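PDB 5NTD: leucyl aminopeptidase, which probably removes amino-terminal residues, leucine among them, from peptides as a hexameric M17 aminopeptidase with two metal ions in its active site. Local coordinates for residues V284-K289 and V395-A400; E373-L378 and T401-Q406. All blocks are in the same frame, centred on the assembly; numbering follows the deposited sequence.

Contact 1 (V284-K289 and V395-A400); sequences VSLVGK and VVIDMA. With MN (manganese (II) ion), chain B; BES (2-(3-amino-2-hydroxy-4-phenyl-butyrylamino)-4-methyl-pentanoic acid), chain C.
Ser285 and Val287 each both give and take a backbone hydrogen bond with strand 395-400, and Lys289 N adds a fifth bond to Met399 O. This is regular parallel pairing, the strand axes 16° apart. Several CA-H groups turn to the same carbonyl oxygens, Asp398 CA approaching Val287 O to 3.0 Å.

The closer apolar contacts lie on the face of Leu286 and Ile397, which run side by side, Leu286 CD2 meeting Ile397 CB at 3.9 Å. The CD1 of Ile397 also reaches Val284 CG1, 4.0 Å away. On the other face Val287 CG2 comes only to 4.5 Å from Val396 CG1. At the carboxyl end of the pair, Lys289 CB presses tightly on Ala400 CB at 3.5 Å.

From there the lysine runs fully extended, CG anti to the backbone N (chi1 176°), and brings NZ to 2.1 Å from manganese B, which the bestatin amine N2 and hydroxyl O2 also bind. Asp294, Asp312 and Glu373 complete this site, tying the strand pair to the enzyme's metal centre.

Strand 334-344 flanks 283-291 on its other edge. Helix 374-387 packs over Val287 and Val396, while helices 314-328 and 511-519 cover the face of Leu286 and Met399.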
# COMPACT_ATOMS: atom_id res chain seq x y z
N VAL G 284 22.61 -2.74 -40.99
CA VAL G 284 21.73 -2.78 -39.83
C VAL G 284 22.55 -2.63 -38.57
O VAL G 284 23.51 -3.35 -38.35
CB VAL G 284 20.93 -4.10 -39.76
CG1 VAL G 284 20.00 -4.08 -38.57
CG2 VAL G 284 20.12 -4.30 -41.02
N SER G 285 22.12 -1.72 -37.72
CA SER G 285 22.69 -1.53 -36.37
C SER G 285 21.74 -2.06 -35.32
O SER G 285 20.57 -1.65 -35.24
CB SER G 285 22.98 -0.08 -36.07
OG SER G 285 24.11 0.37 -36.81
N LEU G 286 22.25 -2.99 -34.53
CA LEU G 286 21.52 -3.57 -33.43
C LEU G 286 21.95 -2.90 -32.15
O LEU G 286 23.14 -2.69 -31.93
CB LEU G 286 21.77 -5.07 -33.30
CG LEU G 286 21.54 -5.90 -34.57
CD1 LEU G 286 22.00 -7.34 -34.36
CD2 LEU G 286 20.08 -5.89 -34.98
N VAL G 287 20.99 -2.62 -31.28
CA VAL G 287 21.27 -2.05 -29.95
C VAL G 287 20.45 -2.80 -28.89
O VAL G 287 19.27 -2.92 -29.01
CB VAL G 287 20.91 -0.57 -29.91
CG1 VAL G 287 21.31 0.05 -28.58
CG2 VAL G 287 21.61 0.17 -31.03
N GLY G 288 21.12 -3.30 -27.88
CA GLY G 288 20.48 -4.13 -26.86
C GLY G 288 20.62 -3.60 -25.44
O GLY G 288 21.68 -3.17 -25.04
N LYS G 289 19.50 -3.63 -24.71
CA LYS G 289 19.48 -3.25 -23.27
C LYS G 289 20.14 -4.39 -22.52
O LYS G 289 19.59 -5.49 -22.43
CB LYS G 289 18.05 -2.98 -22.76
CG LYS G 289 17.97 -2.67 -21.26
CD LYS G 289 16.52 -2.60 -20.73
CE LYS G 289 16.46 -2.43 -19.20
NZ LYS G 289 15.12 -2.49 -18.54
N VAL G 395 18.95 0.73 -41.08
CA VAL G 395 17.95 0.27 -40.13
C VAL G 395 18.60 0.17 -38.78
O VAL G 395 19.68 -0.38 -38.65
CB VAL G 395 17.38 -1.11 -40.49
CG1 VAL G 395 16.35 -1.55 -39.46
CG2 VAL G 395 16.74 -1.10 -41.86
N VAL G 396 17.91 0.69 -37.77
CA VAL G 396 18.32 0.53 -36.37
C VAL G 396 17.27 -0.32 -35.66
O VAL G 396 16.08 -0.01 -35.73
CB VAL G 396 18.45 1.84 -35.62
CG1 VAL G 396 18.74 1.60 -34.14
CG2 VAL G 396 19.55 2.67 -36.21
N ILE G 397 17.73 -1.39 -35.02
CA ILE G 397 16.86 -2.25 -34.24
C ILE G 397 17.35 -2.23 -32.82
O ILE G 397 18.49 -2.63 -32.54
CB ILE G 397 16.85 -3.70 -34.72
CG1 ILE G 397 16.46 -3.79 -36.18
CG2 ILE G 397 15.88 -4.54 -33.88
CD1 ILE G 397 16.63 -5.19 -36.76
N ASP G 398 16.51 -1.75 -31.92
CA ASP G 398 16.86 -1.87 -30.50
C ASP G 398 15.92 -2.90 -29.87
O ASP G 398 14.74 -2.98 -30.23
CB ASP G 398 16.86 -0.53 -29.78
CG ASP G 398 15.47 -0.07 -29.38
OD1 ASP G 398 14.91 -0.67 -28.44
OD2 ASP G 398 14.95 0.84 -30.05
N MET G 399 16.48 -3.70 -29.00
CA MET G 399 15.74 -4.74 -28.30
C MET G 399 15.98 -4.60 -26.81
O MET G 399 17.10 -4.46 -26.37
CB MET G 399 16.15 -6.15 -28.74
CG MET G 399 16.00 -6.38 -30.24
SD MET G 399 16.38 -8.05 -30.75
CE MET G 399 14.77 -8.73 -30.96
N ALA G 400 14.89 -4.64 -26.05
CA ALA G 400 14.94 -4.32 -24.61
C ALA G 400 13.79 -4.87 -23.84
O ALA G 400 12.66 -4.86 -24.28
CB ALA G 400 14.99 -2.82 -24.45
MN MN B . 15.10 -2.47 -16.48
N2 BES C . 13.47 -3.66 -16.64
C1 BES C . 12.21 -3.02 -16.26
C6 BES C . 11.00 -3.49 -17.12
C7 BES C . 10.34 -4.78 -16.75
C8 BES C . 10.83 -5.99 -17.21
C12 BES C . 9.18 -4.79 -15.99
C9 BES C . 10.21 -7.19 -16.88
C11 BES C . 8.55 -6.00 -15.65
C10 BES C . 9.07 -7.20 -16.09
C2 BES C . 12.44 -1.50 -16.37
O2 BES C . 13.81 -1.08 -16.12
C3 BES C . 11.58 -0.84 -15.33
O3 BES C . 12.14 -0.72 -14.21
N1 BES C . 10.38 -0.44 -15.78
C4 BES C . 9.38 0.23 -15.00
C13 BES C . 9.51 1.75 -15.09
C14 BES C . 8.74 2.51 -14.01
C15 BES C . 8.86 2.02 -12.58
C16 BES C . 9.20 3.95 -14.00
C5 BES C . 8.01 -0.12 -15.48
O1 BES C . 7.14 -0.32 -14.64
O4 BES C . 7.78 -0.19 -16.70

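Contact 2 (E373-L378 and T401-Q406). With MN (manganese (II) ion), chain B; MN (manganese (II) ion), chain D; BES (2-(3-amino-2-hydroxy-4-phenyl-butyrylamino)-4-methyl-pentanoic acid), chain C; BCT (bicarbonate ion), chain E.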
# COMPACT_ATOMS: atom_id res chain seq x y z
N GLU G 373 15.60 3.19 -16.40
CA GLU G 373 17.03 3.22 -16.75
C GLU G 373 17.30 2.78 -18.18
O GLU G 373 18.25 3.21 -18.82
CB GLU G 373 17.84 2.36 -15.79
CG GLU G 373 17.90 0.83 -16.04
CD GLU G 373 16.61 0.04 -15.84
OE1 GLU G 373 16.48 -1.09 -16.46
OE2 GLU G 373 15.71 0.49 -15.04
N GLY G 374 16.46 1.89 -18.66
CA GLY G 374 16.68 1.21 -19.91
C GLY G 374 16.68 2.17 -21.06
O GLY G 374 17.54 2.14 -21.93
N ARG G 375 15.70 3.04 -21.07
CA ARG G 375 15.56 3.98 -22.15
C ARG G 375 16.74 4.93 -22.21
O ARG G 375 17.13 5.41 -23.28
CB ARG G 375 14.23 4.73 -22.04
CG ARG G 375 14.18 5.73 -20.91
CD ARG G 375 12.75 6.16 -20.65
NE ARG G 375 11.96 5.05 -20.09
CZ ARG G 375 10.65 5.08 -19.95
NH1 ARG G 375 9.96 6.15 -20.32
NH2 ARG G 375 10.03 4.04 -19.47
N ILE G 376 17.31 5.22 -21.04
CA ILE G 376 18.48 6.12 -20.95
C ILE G 376 19.71 5.47 -21.59
O ILE G 376 20.43 6.03 -22.39
CB ILE G 376 18.78 6.49 -19.49
CG1 ILE G 376 17.66 7.41 -18.96
CG2 ILE G 376 20.13 7.16 -19.38
CD1 ILE G 376 17.74 7.70 -17.49
N VAL G 377 19.93 4.27 -21.18
CA VAL G 377 21.04 3.46 -21.63
C VAL G 377 20.95 3.25 -23.17
O VAL G 377 21.89 3.39 -23.92
CB VAL G 377 21.00 2.19 -20.75
CG1 VAL G 377 21.03 0.92 -21.51
CG2 VAL G 377 22.02 2.29 -19.64
N LEU G 378 19.75 2.97 -23.62
CA LEU G 378 19.48 2.78 -25.04
C LEU G 378 19.63 4.06 -25.83
O LEU G 378 19.97 4.05 -27.01
CB LEU G 378 18.07 2.21 -25.25
CG LEU G 378 17.89 0.77 -24.78
CD1 LEU G 378 16.42 0.41 -24.70
CD2 LEU G 378 18.61 -0.20 -25.71
N THR G 401 14.12 -5.36 -22.66
CA THR G 401 13.10 -5.75 -21.66
C THR G 401 12.62 -4.49 -20.93
O THR G 401 13.00 -4.23 -19.80
CB THR G 401 13.67 -6.76 -20.67
OG1 THR G 401 14.94 -6.29 -20.20
CG2 THR G 401 13.86 -8.09 -21.35
N LEU G 402 11.87 -3.69 -21.62
CA LEU G 402 11.81 -2.27 -21.28
C LEU G 402 10.68 -1.84 -20.31
O LEU G 402 10.92 -0.99 -19.47
CB LEU G 402 11.79 -1.38 -22.53
CG LEU G 402 12.21 0.08 -22.30
CD1 LEU G 402 13.61 0.19 -21.71
CD2 LEU G 402 12.14 0.85 -23.60
N THR G 403 9.48 -2.36 -20.49
CA THR G 403 8.33 -1.88 -19.73
C THR G 403 7.45 -2.99 -19.25
O THR G 403 7.16 -3.93 -19.99
CB THR G 403 7.44 -0.89 -20.53
OG1 THR G 403 6.82 -1.57 -21.63
CG2 THR G 403 8.23 0.29 -21.08
N GLY G 404 6.91 -2.83 -18.04
CA GLY G 404 5.79 -3.63 -17.56
C GLY G 404 4.53 -3.42 -18.42
O GLY G 404 3.75 -4.34 -18.66
N ALA G 405 4.38 -2.23 -18.95
CA ALA G 405 3.30 -1.92 -19.91
C ALA G 405 3.25 -2.89 -21.11
O ALA G 405 2.19 -3.19 -21.62
CB ALA G 405 3.43 -0.48 -20.42
N GLN G 406 4.41 -3.37 -21.54
CA GLN G 406 4.48 -4.28 -22.68
C GLN G 406 3.63 -5.51 -22.44
O GLN G 406 2.86 -5.93 -23.29
CB GLN G 406 5.92 -4.68 -22.96
CG GLN G 406 6.08 -5.61 -24.14
CD GLN G 406 5.99 -7.07 -23.77
OE1 GLN G 406 6.78 -7.57 -22.96
NE2 GLN G 406 4.97 -7.75 -24.28
MN MN B . 15.10 -2.47 -16.48
MN MN D . 14.08 -0.37 -14.31
N2 BES C . 13.47 -3.66 -16.64
C1 BES C . 12.21 -3.02 -16.26
C6 BES C . 11.00 -3.49 -17.12
C7 BES C . 10.34 -4.78 -16.75
C8 BES C . 10.83 -5.99 -17.21
C12 BES C . 9.18 -4.79 -15.99
C9 BES C . 10.21 -7.19 -16.88
C11 BES C . 8.55 -6.00 -15.65
C10 BES C . 9.07 -7.20 -16.09
C2 BES C . 12.44 -1.50 -16.37
O2 BES C . 13.81 -1.08 -16.12
C3 BES C . 11.58 -0.84 -15.33
O3 BES C . 12.14 -0.72 -14.21
N1 BES C . 10.38 -0.44 -15.78
C4 BES C . 9.38 0.23 -15.00
C13 BES C . 9.51 1.75 -15.09
C14 BES C . 8.74 2.51 -14.01
C15 BES C . 8.86 2.02 -12.58
C16 BES C . 9.20 3.95 -14.00
C5 BES C . 8.01 -0.12 -15.48
O1 BES C . 7.14 -0.32 -14.64
O4 BES C . 7.78 -0.19 -16.70
C BCT E . 12.88 1.81 -18.67
O1 BCT E . 13.87 1.02 -18.21
O2 BCT E . 13.07 2.79 -19.40
O3 BCT E . 11.70 1.60 -18.32
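Leu402 pushes its CD1 methyl against the first turn of helix 374-387, 3.7 Å from Gly374 CA, where the lack of a side chain admits it. The same methyl meets Leu378 CD1 tip to tip at 4.1 Å. No hydrogen bond joins the two segments directly; bound groups bridge them instead.

Glu373 spans the two manganese ions, OE1 on manganese B and OE2 on manganese D, each at 2.0 Å. Bestatin O2 lies between the metals and binds both, while O3 adds a second bond to manganese D. At the far end of the inhibitor, Gly404 N donates to carboxylate O4 at 3.1 Å.

The bicarbonate, thought to act as a general base in related M17 aminopeptidases, is held by Gly374 N and by Arg375. A bend at chi3 (68°) turns the guanidinium edge to the ion: NE gives O2 a nearly straight bond of 2.6 Å (173°), and NH2 reaches O3 at 3.2 Å. Arg375 N also donates to O2, and Leu402 CD1 packs 3.5 Å from the ion's carbon.

Further out, Asp495 receives bonds from Leu402 N and Thr403 OG1, which would steady the loop; at the N-cap of helix 404-410, Thr403 OG1 also accepts a weak capping bond from Gln406 N. Helix 471-480 covers Arg375, Leu378 and Leu402, and strand 283-291 packs against Leu378 and Thr401.

In the fold
The two contacts, with centres about 13 Å apart, belong to the catalytic domain and interleave along the chain: 284-289, 373-378, 395-400, then 401-406. Contact 1 is part of the domain's mixed sheet; contact 2 gathers the start of helix 374-387 and the loop into helix 404-410, which follows strand 395-400 directly. They touch where Lys289 NZ and Glu373 OE1, 2.9 Å apart, both bind manganese B, through a probable hydrogen bond of Lys289 NZ with Thr401 O, and through Leu378 packed on Ala400. Bestatin, too, is common to both. The active site thus sits at the carboxyl ends of parallel strands, with residues distant in sequence converging on the metals.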